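Local coordinates for oxidoreductase, NAD-binding (Acidithiobacillus ferrooxidans, PDB 7BVJ), which catalyses the NAD(+)-dependent oxidation of the glucosamine 3-position of UDP-N-acetylglucosamine to a ketone, a step in making the diamino sugar of lipid A, at residues Asp190-Ala195 / Val305-Phe310; Leu95-Ala100 / Ala299-Arg304; Asp167-Leu172 / Ala207-Ser212; Ala102-Ala107 / Asp289-Arg294. All coordinates share one frame; numbering follows the deposited sequence.

Contact 1: Asp190-Ala195 / Val305-Phe310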
loop_
_atom_site.group_PDB
_atom_site.type_symbol
_atom_site.label_atom_id
_atom_site.label_comp_id
_atom_site.label_asym_id
_atom_site.label_seq_id
_atom_site.Cartn_x
_atom_site.Cartn_y
_atom_site.Cartn_z
ATOM N N ASP A 190 6.656 -16.145 -18.946
ATOM C CA ASP A 190 5.280 -16.608 -18.814
ATOM C C ASP A 190 4.461 -15.786 -17.819
ATOM O O ASP A 190 3.232 -15.935 -17.787
ATOM C CB ASP A 190 5.279 -18.070 -18.369
ATOM C CG ASP A 190 6.119 -18.301 -17.108
ATOM O OD1 ASP A 190 7.193 -17.659 -16.945
ATOM O OD2 ASP A 190 5.690 -19.128 -16.270
ATOM N N LYS A 191 5.113 -14.970 -16.985
ATOM C CA LYS A 191 4.432 -14.115 -16.020
ATOM C C LYS A 191 3.978 -12.835 -16.698
ATOM O O LYS A 191 4.684 -12.290 -17.550
ATOM C CB LYS A 191 5.358 -13.742 -14.861
ATOM C CG LYS A 191 5.801 -14.908 -14.019
ATOM C CD LYS A 191 4.613 -15.588 -13.391
ATOM C CE LYS A 191 5.048 -16.748 -12.524
ATOM N NZ LYS A 191 3.925 -17.713 -12.320
ATOM N N ALA A 192 2.817 -12.334 -16.280
ATOM C CA ALA A 192 2.262 -11.131 -16.886
ATOM C C ALA A 192 3.250 -9.982 -16.750
ATOM O O ALA A 192 3.822 -9.768 -15.676
ATOM C CB ALA A 192 0.925 -10.773 -16.224
ATOM N N ASP A 193 3.488 -9.266 -17.851
ATOM C CA ASP A 193 4.190 -7.991 -17.774
ATOM C C ASP A 193 3.229 -6.820 -17.716
ATOM O O ASP A 193 3.620 -5.726 -17.298
ATOM C CB ASP A 193 5.117 -7.794 -18.975
ATOM C CG ASP A 193 6.244 -8.818 -19.023
ATOM O OD1 ASP A 193 6.984 -8.980 -18.012
ATOM O OD2 ASP A 193 6.377 -9.457 -20.085
ATOM N N MET A 194 2.002 -7.022 -18.168
ATOM C CA MET A 194 0.968 -6.018 -17.997
ATOM C C MET A 194 -0.339 -6.748 -17.754
ATOM O O MET A 194 -0.549 -7.847 -18.256
ATOM C CB MET A 194 0.863 -5.107 -19.220
ATOM C CG MET A 194 1.167 -5.847 -20.506
ATOM S SD MET A 194 1.013 -4.841 -21.985
ATOM C CE MET A 194 2.601 -4.009 -21.971
ATOM N N ALA A 195 -1.193 -6.154 -16.942
ATOM C CA ALA A 195 -2.501 -6.730 -16.705
ATOM C C ALA A 195 -3.514 -5.604 -16.586
ATOM O O ALA A 195 -3.173 -4.452 -16.313
ATOM C CB ALA A 195 -2.524 -7.622 -15.458
ATOM N N VAL A 305 -5.492 -14.722 -10.290
ATOM C CA VAL A 305 -5.981 -15.988 -10.801
ATOM C C VAL A 305 -6.620 -15.780 -12.163
ATOM O O VAL A 305 -6.404 -16.565 -13.097
ATOM C CB VAL A 305 -6.964 -16.625 -9.801
ATOM C CG1 VAL A 305 -7.901 -17.591 -10.509
ATOM C CG2 VAL A 305 -6.217 -17.324 -8.670
ATOM N N ALA A 306 -7.399 -14.704 -12.305
ATOM C CA ALA A 306 -8.011 -14.405 -13.595
ATOM C C ALA A 306 -6.952 -14.143 -14.658
ATOM O O ALA A 306 -7.099 -14.557 -15.812
ATOM C CB ALA A 306 -8.946 -13.203 -13.462
ATOM N N VAL A 307 -5.885 -13.436 -14.286
ATOM C CA VAL A 307 -4.837 -13.093 -15.245
ATOM C C VAL A 307 -4.122 -14.354 -15.710
ATOM O O VAL A 307 -3.945 -14.584 -16.913
ATOM C CB VAL A 307 -3.844 -12.086 -14.634
ATOM C CG1 VAL A 307 -2.622 -11.982 -15.510
ATOM C CG2 VAL A 307 -4.492 -10.686 -14.417
ATOM N N GLU A 308 -3.708 -15.190 -14.755
ATOM C CA GLU A 308 -3.049 -16.439 -15.117
ATOM C C GLU A 308 -3.979 -17.351 -15.914
ATOM O O GLU A 308 -3.513 -18.133 -16.748
ATOM C CB GLU A 308 -2.514 -17.138 -13.859
ATOM C CG GLU A 308 -1.650 -16.188 -12.979
ATOM C CD GLU A 308 -0.537 -16.873 -12.179
ATOM O OE1 GLU A 308 -0.389 -16.571 -10.967
ATOM O OE2 GLU A 308 0.206 -17.694 -12.769
ATOM N N ALA A 309 -5.296 -17.259 -15.694
ATOM C CA ALA A 309 -6.211 -18.062 -16.504
ATOM C C ALA A 309 -6.262 -17.549 -17.939
ATOM O O ALA A 309 -6.214 -18.339 -18.888
ATOM C CB ALA A 309 -7.607 -18.079 -15.884
ATOM N N PHE A 310 -6.364 -16.227 -18.118
ATOM C CA PHE A 310 -6.277 -15.653 -19.463
ATOM C C PHE A 310 -5.009 -16.109 -20.179
ATOM O O PHE A 310 -5.050 -16.506 -21.348
ATOM C CB PHE A 310 -6.306 -14.125 -19.392
ATOM C CG PHE A 310 -6.469 -13.440 -20.731
ATOM C CD1 PHE A 310 -5.409 -12.773 -21.310
ATOM C CD2 PHE A 310 -7.700 -13.404 -21.371
ATOM C CE1 PHE A 310 -5.549 -12.126 -22.535
ATOM C CE2 PHE A 310 -7.843 -12.747 -22.582
ATOM C CZ PHE A 310 -6.767 -12.115 -23.165
#
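Ala195, at the start of strand 194-201, and Val307, on the C-terminal helix 290-312, bring the two backbones nearest, with CA atoms 6.9 Å apart. Ahead of the strand, residues 190-193 run as loop beside the same helix. Asp193 and Met194 both face Val185 of the adjacent strand, a classic beta bulge at the point where the loop becomes strand.

Val307 is the apolar centre of the contact, and its two methyls divide the work. CG1, anti to the backbone N (chi1 168°), meets Ala192 CB in the loop at 3.8 Å, while CG2 lies against Ala195 CB in the strand, also at 3.8 Å. One valine thus spans the bulge. Nearer solvent, the Lys191 chain bends at chi2 (-61°) and its end reaches across to Glu308, whose chain is extended beyond CG; Lys191 NZ lies 3.7 Å from Glu308 OE2, a long salt bridge that probably adds a modest attraction.

The helix packs near one edge of the mixed sheet in the C-terminal domain, by strands 177-185 and 194-201. Val307 also touches Ala182 of strand 177-185 and Ile158 of helix 157-173, and Ala195 packs on Val157, Ile158 and Met162 of that second helix. Asp193 makes a salt bridge to Arg213 of strand 206-215.

Contact 2: Leu95-Ala100 / Ala299-Arg304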
loop_
_atom_site.group_PDB
_atom_site.type_symbol
_atom_site.label_atom_id
_atom_site.label_comp_id
_atom_site.label_asym_id
_atom_site.label_seq_id
_atom_site.Cartn_x
_atom_site.Cartn_y
_atom_site.Cartn_z
ATOM N N LEU A 95 1.014 -14.049 1.567
ATOM C CA LEU A 95 0.858 -14.722 0.283
ATOM C C LEU A 95 -0.554 -15.236 0.060
ATOM O O LEU A 95 -0.979 -15.381 -1.093
ATOM C CB LEU A 95 1.826 -15.906 0.171
ATOM C CG LEU A 95 3.337 -15.711 0.023
ATOM C CD1 LEU A 95 3.966 -17.052 -0.336
ATOM C CD2 LEU A 95 3.718 -14.635 -1.000
ATOM N N ASP A 96 -1.272 -15.551 1.137
ATOM C CA ASP A 96 -2.622 -16.080 1.026
ATOM C C ASP A 96 -3.444 -15.588 2.207
ATOM O O ASP A 96 -2.912 -15.077 3.197
ATOM C CB ASP A 96 -2.623 -17.611 0.955
ATOM C CG ASP A 96 -1.928 -18.254 2.140
ATOM O OD1 ASP A 96 -2.480 -18.235 3.260
ATOM O OD2 ASP A 96 -0.827 -18.800 1.938
ATOM N N THR A 97 -4.758 -15.765 2.098
ATOM C CA THR A 97 -5.686 -15.181 3.059
ATOM C C THR A 97 -5.744 -15.938 4.380
ATOM O O THR A 97 -6.237 -15.389 5.371
ATOM C CB THR A 97 -7.084 -15.131 2.448
ATOM O OG1 THR A 97 -7.474 -16.460 2.073
ATOM C CG2 THR A 97 -7.087 -14.230 1.212
ATOM N N GLU A 98 -5.264 -17.179 4.415
ATOM C CA GLU A 98 -5.257 -17.954 5.649
ATOM C C GLU A 98 -4.161 -17.478 6.606
ATOM O O GLU A 98 -4.378 -17.414 7.818
ATOM C CB GLU A 98 -5.100 -19.435 5.311
ATOM C CG GLU A 98 -5.478 -20.393 6.424
ATOM C CD GLU A 98 -4.276 -20.801 7.264
ATOM O OE1 GLU A 98 -4.089 -20.216 8.357
ATOM O OE2 GLU A 98 -3.515 -21.700 6.829
ATOM N N GLU A 99 -2.989 -17.122 6.072
ATOM C CA GLU A 99 -1.968 -16.465 6.878
ATOM C C GLU A 99 -2.488 -15.144 7.433
ATOM O O GLU A 99 -2.293 -14.834 8.616
ATOM C CB GLU A 99 -0.701 -16.245 6.040
ATOM C CG GLU A 99 0.017 -17.519 5.621
ATOM C CD GLU A 99 1.190 -17.270 4.664
ATOM O OE1 GLU A 99 1.312 -16.149 4.125
ATOM O OE2 GLU A 99 2.000 -18.197 4.458
ATOM N N ALA A 100 -3.187 -14.369 6.597
ATOM C CA ALA A 100 -3.739 -13.093 7.035
ATOM C C ALA A 100 -4.791 -13.291 8.122
ATOM O O ALA A 100 -4.816 -12.550 9.115
ATOM C CB ALA A 100 -4.323 -12.346 5.834
ATOM N N ALA A 299 -8.940 -9.670 -2.986
ATOM C CA ALA A 299 -9.234 -9.127 -4.313
ATOM C C ALA A 299 -8.061 -9.314 -5.277
ATOM O O ALA A 299 -8.245 -9.659 -6.456
ATOM C CB ALA A 299 -9.600 -7.647 -4.198
ATOM N N ALA A 300 -6.846 -9.051 -4.807
ATOM C CA ALA A 300 -5.701 -9.122 -5.696
ATOM C C ALA A 300 -5.468 -10.555 -6.134
ATOM O O ALA A 300 -5.129 -10.803 -7.292
ATOM C CB ALA A 300 -4.460 -8.550 -5.026
ATOM N N LEU A 301 -5.675 -11.510 -5.232
ATOM C CA LEU A 301 -5.548 -12.908 -5.622
ATOM C C LEU A 301 -6.612 -13.285 -6.653
ATOM O O LEU A 301 -6.328 -14.015 -7.608
ATOM C CB LEU A 301 -5.604 -13.799 -4.378
ATOM C CG LEU A 301 -4.401 -13.668 -3.425
ATOM C CD1 LEU A 301 -4.706 -14.351 -2.099
ATOM C CD2 LEU A 301 -3.133 -14.271 -4.028
ATOM N N GLN A 302 -7.836 -12.774 -6.503
ATOM C CA GLN A 302 -8.840 -13.001 -7.550
ATOM C C GLN A 302 -8.365 -12.469 -8.900
ATOM O O GLN A 302 -8.445 -13.164 -9.929
ATOM C CB GLN A 302 -10.160 -12.359 -7.158
ATOM C CG GLN A 302 -11.151 -13.343 -6.556
ATOM C CD GLN A 302 -12.589 -12.840 -6.651
ATOM O OE1 GLN A 302 -13.372 -13.331 -7.469
ATOM N NE2 GLN A 302 -12.936 -11.850 -5.820
ATOM N N VAL A 303 -7.839 -11.242 -8.910
ATOM C CA VAL A 303 -7.339 -10.681 -10.161
ATOM C C VAL A 303 -6.229 -11.561 -10.732
ATOM O O VAL A 303 -6.221 -11.876 -11.922
ATOM C CB VAL A 303 -6.859 -9.231 -9.969
ATOM C CG1 VAL A 303 -6.131 -8.773 -11.238
ATOM C CG2 VAL A 303 -8.054 -8.283 -9.675
ATOM N N ARG A 304 -5.260 -11.945 -9.898
ATOM C CA ARG A 304 -4.120 -12.702 -10.400
ATOM C C ARG A 304 -4.549 -14.054 -10.955
ATOM O O ARG A 304 -4.023 -14.505 -11.973
ATOM C CB ARG A 304 -3.081 -12.889 -9.300
ATOM C CG ARG A 304 -1.819 -13.538 -9.799
ATOM C CD ARG A 304 -0.704 -13.395 -8.792
ATOM N NE ARG A 304 -0.864 -14.308 -7.669
ATOM C CZ ARG A 304 0.024 -14.419 -6.686
ATOM N NH1 ARG A 304 1.126 -13.675 -6.699
ATOM N NH2 ARG A 304 -0.178 -15.276 -5.699
#
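Leu301 meets Leu95, Asp96 and Thr97 at the start of helix 97-110, and within 299-304 it carries the contact. The segment begins with Ala299, next to Ala298, which itself touches Thr97; Ala300 then packs on Met159 of helix 157-173. Leu301 follows, its CA 7.9 Å from that of Asp96, the nearest CA pair of the two segments. With CG anti to its carbonyl carbon (chi1 -68°), the side chain extends across and spreads its two methyls. Leu301 CD2 rests 3.8 Å from the carbonyl oxygen Leu95 O. Leu301 CD1 lies 4.1 Å from Asp96 CA and equally far from Thr97 CG2, and the side chains of Thr97 and Leu301 pass alongside each other, pointing opposite ways.

What the leucine meets is a helix N-terminus in the Rossmann domain, so that the nucleotide-binding domain and the long C-terminal helix touch here at the surface. Asp96 is the N-cap: its OD1 accepts from Glu99 N at 3.1 Å, the N-H nearly straight (164°) and the oxygen met close to the line of its C-O bond, and more weakly from Glu98 N. Glu99 OE1 in turn takes a weak bond from Leu95 N at 3.3 Å, which ties the residue before the cap to the first turn.

Farther along, Val303 turns to the other domain, packing on Ile158 and Met162 of helix 157-173 and Val180 of strand 177-185. Arg304 closes the segment, its NH1 in a salt bridge with Asp156 OD2.

Contact 3: Asp167-Leu172 / Ala207-Ser212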
loop_
_atom_site.group_PDB
_atom_site.type_symbol
_atom_site.label_atom_id
_atom_site.label_comp_id
_atom_site.label_asym_id
_atom_site.label_seq_id
_atom_site.Cartn_x
_atom_site.Cartn_y
_atom_site.Cartn_z
ATOM N N ASP A 167 -6.769 -1.445 -3.638
ATOM C CA ASP A 167 -7.034 -1.014 -2.273
ATOM C C ASP A 167 -7.775 0.317 -2.251
ATOM O O ASP A 167 -8.730 0.486 -1.488
ATOM C CB ASP A 167 -5.726 -0.912 -1.495
ATOM C CG ASP A 167 -5.930 -0.369 -0.091
ATOM O OD1 ASP A 167 -6.766 -0.941 0.653
ATOM O OD2 ASP A 167 -5.262 0.636 0.255
ATOM N N LEU A 168 -7.321 1.276 -3.062
ATOM C CA LEU A 168 -7.990 2.565 -3.154
ATOM C C LEU A 168 -9.450 2.391 -3.538
ATOM O O LEU A 168 -10.333 3.045 -2.977
ATOM C CB LEU A 168 -7.284 3.455 -4.175
ATOM C CG LEU A 168 -5.930 4.010 -3.729
ATOM C CD1 LEU A 168 -5.226 4.782 -4.860
ATOM C CD2 LEU A 168 -6.101 4.870 -2.460
ATOM N N THR A 169 -9.709 1.509 -4.500
ATOM C CA THR A 169 -11.067 1.190 -4.911
ATOM C C THR A 169 -11.896 0.707 -3.730
ATOM O O THR A 169 -12.998 1.221 -3.461
ATOM C CB THR A 169 -11.007 0.114 -5.988
ATOM O OG1 THR A 169 -10.394 0.643 -7.183
ATOM C CG2 THR A 169 -12.398 -0.423 -6.248
ATOM N N LEU A 170 -11.385 -0.304 -3.019
ATOM C CA LEU A 170 -12.164 -0.844 -1.907
ATOM C C LEU A 170 -12.396 0.214 -0.834
ATOM O O LEU A 170 -13.455 0.233 -0.204
ATOM C CB LEU A 170 -11.484 -2.082 -1.316
ATOM C CG LEU A 170 -11.466 -3.314 -2.237
ATOM C CD1 LEU A 170 -10.508 -4.364 -1.712
ATOM C CD2 LEU A 170 -12.849 -3.922 -2.428
ATOM N N LEU A 171 -11.436 1.121 -0.640
ATOM C CA LEU A 171 -11.557 2.112 0.425
ATOM C C LEU A 171 -12.532 3.224 0.051
ATOM O O LEU A 171 -13.422 3.568 0.831
ATOM C CB LEU A 171 -10.185 2.704 0.753
ATOM C CG LEU A 171 -10.146 3.735 1.880
ATOM C CD1 LEU A 171 -10.287 3.035 3.201
ATOM C CD2 LEU A 171 -8.867 4.530 1.824
ATOM N N LEU A 172 -12.372 3.798 -1.135
ATOM C CA LEU A 172 -13.257 4.868 -1.567
ATOM C C LEU A 172 -14.690 4.391 -1.705
ATOM O O LEU A 172 -15.618 5.163 -1.437
ATOM C CB LEU A 172 -12.773 5.453 -2.891
ATOM C CG LEU A 172 -11.369 6.037 -2.794
ATOM C CD1 LEU A 172 -10.962 6.653 -4.113
ATOM C CD2 LEU A 172 -11.302 7.063 -1.667
ATOM N N ALA A 207 -14.461 -0.819 -11.382
ATOM C CA ALA A 207 -13.063 -0.395 -11.372
ATOM C C ALA A 207 -12.342 -1.023 -12.552
ATOM O O ALA A 207 -12.408 -2.235 -12.741
ATOM C CB ALA A 207 -12.358 -0.798 -10.069
ATOM N N ASN A 208 -11.624 -0.204 -13.315
ATOM C CA ASN A 208 -10.946 -0.607 -14.544
ATOM C C ASN A 208 -9.474 -0.246 -14.354
ATOM O O ASN A 208 -9.078 0.895 -14.614
ATOM C CB ASN A 208 -11.603 0.111 -15.777
ATOM C CG ASN A 208 -10.769 0.012 -17.035
ATOM O OD1 ASN A 208 -9.879 -0.839 -17.148
ATOM N ND2 ASN A 208 -11.050 0.885 -17.995
ATOM N N LEU A 209 -8.674 -1.219 -13.900
ATOM C CA LEU A 209 -7.355 -0.979 -13.322
ATOM C C LEU A 209 -6.263 -1.627 -14.161
ATOM O O LEU A 209 -6.251 -2.850 -14.331
ATOM C CB LEU A 209 -7.283 -1.531 -11.896
ATOM C CG LEU A 209 -8.456 -1.126 -11.003
ATOM C CD1 LEU A 209 -8.217 -1.645 -9.591
ATOM C CD2 LEU A 209 -8.555 0.390 -11.018
ATOM N N ALA A 210 -5.319 -0.820 -14.634
ATOM C CA ALA A 210 -4.226 -1.294 -15.469
ATOM C C ALA A 210 -2.900 -1.180 -14.724
ATOM O O ALA A 210 -2.684 -0.239 -13.955
ATOM C CB ALA A 210 -4.175 -0.510 -16.787
ATOM N N ALA A 211 -2.017 -2.148 -14.941
ATOM C CA ALA A 211 -0.686 -2.091 -14.360
ATOM C C ALA A 211 0.307 -2.708 -15.337
ATOM O O ALA A 211 -0.024 -3.656 -16.046
ATOM C CB ALA A 211 -0.637 -2.807 -13.001
ATOM N N SER A 212 1.515 -2.143 -15.390
ATOM C CA SER A 212 2.567 -2.606 -16.290
ATOM C C SER A 212 3.942 -2.359 -15.671
ATOM O O SER A 212 4.160 -1.356 -14.978
ATOM C CB SER A 212 2.494 -1.912 -17.653
ATOM O OG SER A 212 3.585 -2.320 -18.472
#
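Thr169 presents both branches of its side chain to the strand: at chi1 -67° OG1 stands anti to the carbonyl carbon, leaving CG2 anti to the backbone N. The two tips straddle one methyl, Ala207 CB lying 3.8 Å from Thr169 OG1 and 3.8 Å from Thr169 CG2. In Leu209, two residues on and on the same face of the strand, chi1 -49° with chi2 -176° carries CD1 to 4.0 Å from Thr169 OG1.

This is helix-on-sheet packing in the C-terminal domain of the Gfo/Idh/MocA family: helix 157-173 lies over one face of the mixed sheet, and strand 206-215 runs beneath it between strands 194-201 and 139-147. The backbones are nearest at Thr169 and Ala207, whose CA atoms are 6.9 Å apart, a close spacing consistent with a small side chain at Ala207.

All three residues are buried. The hydroxyl of Thr169 is nevertheless satisfied, because OG1 is hydrogen-bonded to Asp165 O in the preceding turn of its own helix, which probably offsets the cost of placing it against methyls. Around this point Thr169 also packs on Leu140 and Leu201 of the two flanking strands, and Leu209 on Met162 and Leu166 of the helix.

Contact 4: Ala102-Ala107 / Asp289-Arg294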
loop_
_atom_site.group_PDB
_atom_site.type_symbol
_atom_site.label_atom_id
_atom_site.label_comp_id
_atom_site.label_asym_id
_atom_site.label_seq_id
_atom_site.Cartn_x
_atom_site.Cartn_y
_atom_site.Cartn_z
ATOM N N ALA A 102 -4.893 -15.789 10.250
ATOM C CA ALA A 102 -4.188 -16.177 11.471
ATOM C C ALA A 102 -3.556 -14.974 12.162
ATOM O O ALA A 102 -3.596 -14.863 13.393
ATOM C CB ALA A 102 -3.118 -17.230 11.145
ATOM N N LEU A 103 -2.932 -14.073 11.398
ATOM C CA LEU A 103 -2.275 -12.952 12.058
ATOM C C LEU A 103 -3.299 -11.967 12.615
ATOM O O LEU A 103 -3.082 -11.394 13.690
ATOM C CB LEU A 103 -1.300 -12.257 11.106
ATOM C CG LEU A 103 -0.053 -13.073 10.697
ATOM C CD1 LEU A 103 0.683 -12.425 9.542
ATOM C CD2 LEU A 103 0.902 -13.278 11.866
ATOM N N ILE A 104 -4.428 -11.778 11.924
ATOM C CA ILE A 104 -5.507 -10.963 12.481
ATOM C C ILE A 104 -5.981 -11.555 13.804
ATOM O O ILE A 104 -6.129 -10.845 14.803
ATOM C CB ILE A 104 -6.660 -10.830 11.462
ATOM C CG1 ILE A 104 -6.253 -9.911 10.306
ATOM C CG2 ILE A 104 -7.929 -10.312 12.131
ATOM C CD1 ILE A 104 -7.013 -10.165 9.037
ATOM N N GLY A 105 -6.189 -12.874 13.838
ATOM C CA GLY A 105 -6.608 -13.511 15.080
ATOM C C GLY A 105 -5.599 -13.338 16.204
ATOM O O GLY A 105 -5.953 -12.961 17.327
ATOM N N MET A 106 -4.327 -13.622 15.920
ATOM C CA MET A 106 -3.298 -13.496 16.952
ATOM C C MET A 106 -3.179 -12.053 17.438
ATOM O O MET A 106 -2.946 -11.804 18.631
ATOM C CB MET A 106 -1.963 -14.002 16.414
ATOM C CG MET A 106 -0.879 -14.175 17.477
ATOM S SD MET A 106 0.796 -14.280 16.781
ATOM C CE MET A 106 0.433 -15.050 15.220
ATOM N N ALA A 107 -3.376 -11.086 16.530
ATOM C CA ALA A 107 -3.314 -9.677 16.905
ATOM C C ALA A 107 -4.445 -9.328 17.848
ATOM O O ALA A 107 -4.237 -8.669 18.875
ATOM C CB ALA A 107 -3.365 -8.790 15.655
ATOM N N ASP A 289 -5.611 -1.418 8.552
ATOM C CA ASP A 289 -5.361 -2.493 9.501
ATOM C C ASP A 289 -5.302 -3.844 8.792
ATOM O O ASP A 289 -5.412 -3.932 7.567
ATOM C CB ASP A 289 -6.396 -2.465 10.631
ATOM C CG ASP A 289 -7.793 -2.937 10.205
ATOM O OD1 ASP A 289 -8.009 -3.373 9.051
ATOM O OD2 ASP A 289 -8.695 -2.864 11.067
ATOM N N GLY A 290 -5.127 -4.909 9.586
ATOM C CA GLY A 290 -5.047 -6.249 9.025
ATOM C C GLY A 290 -6.276 -6.634 8.219
ATOM O O GLY A 290 -6.166 -7.278 7.169
ATOM N N VAL A 291 -7.461 -6.227 8.691
ATOM C CA VAL A 291 -8.718 -6.577 8.025
ATOM C C VAL A 291 -8.753 -6.001 6.616
ATOM O O VAL A 291 -9.033 -6.711 5.641
ATOM C CB VAL A 291 -9.915 -6.106 8.869
ATOM C CG1 VAL A 291 -11.208 -6.301 8.108
ATOM C CG2 VAL A 291 -9.944 -6.865 10.197
ATOM N N ALA A 292 -8.411 -4.720 6.485
ATOM C CA ALA A 292 -8.354 -4.088 5.175
ATOM C C ALA A 292 -7.261 -4.698 4.299
ATOM O O ALA A 292 -7.448 -4.879 3.081
ATOM C CB ALA A 292 -8.121 -2.591 5.347
ATOM N N GLY A 293 -6.096 -4.989 4.898
ATOM C CA GLY A 293 -5.030 -5.622 4.143
ATOM C C GLY A 293 -5.480 -6.930 3.528
ATOM O O GLY A 293 -5.248 -7.186 2.347
ATOM N N ARG A 294 -6.182 -7.749 4.317
ATOM C CA ARG A 294 -6.688 -9.031 3.834
ATOM C C ARG A 294 -7.774 -8.838 2.778
ATOM O O ARG A 294 -7.828 -9.593 1.804
ATOM C CB ARG A 294 -7.210 -9.860 5.015
ATOM C CG ARG A 294 -7.680 -11.255 4.654
ATOM C CD ARG A 294 -9.198 -11.409 4.758
ATOM N NE ARG A 294 -9.600 -12.814 4.811
ATOM C CZ ARG A 294 -10.179 -13.478 3.814
ATOM N NH1 ARG A 294 -10.450 -12.863 2.670
ATOM N NH2 ARG A 294 -10.497 -14.762 3.963
#
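Ile104 and Gly290 bring together two nearly antiparallel helices, one from the Rossmann domain (97-110) and one the long C-terminal helix (290-312). Their short axes lie 10.1 Å apart at an angle of 173°, and the CA atoms of these two residues are only 5.9 Å from each other.

The apolar part rests on Ile104. Its CG1 lies 3.9 Å from Gly290 C, with the glycine offering bare backbone, and CD1 presses on the same peptide, 3.5 Å from Gly290 O. The other branch, CG2, anti to the backbone N, is 4.4 Å from Val291 CG2 toward the exposed side. One turn later along the C-terminal helix, Arg294 CB meets Ile104 CD1 at 4.0 Å. Phe93 and Leu114 back the isoleucine from within its own domain.

The polar part lies at the periphery. The Arg294 chain, bent at chi2, leads its NE to a salt bridge with Asp101 OD1 on the facing helix, adding a charged tie beside the apolar contact. Asp289 caps the first turn of the C-terminal helix: its OD1 accepts from Ala292 N at 2.9 Å, the N-H pointing nearly straight at the oxygen (169°).

In the fold
Helix 290-312 joins three of the contacts. Contact 4 uses its N-terminal turns and contact 2 its middle, both against helix 97-110 of the NAD-binding domain, whereas contact 1 sets its later turns on the sheet of the C-terminal domain. Arg294 links contacts 4 and 2, its CG lying 3.7 Å from Ala100 CB. Contact 3 is buried within that second domain and meets contact 1 through neighbouring strands, Ala195 N lying 2.9 Å from Ala211 O in a probable hydrogen bond. None of the four lines the NAD or disulfonic acid pocket: the Leu95 side chain is about 12 Å from NAD, and that of Leu209 about 13 Å from the bound disulfonic acid.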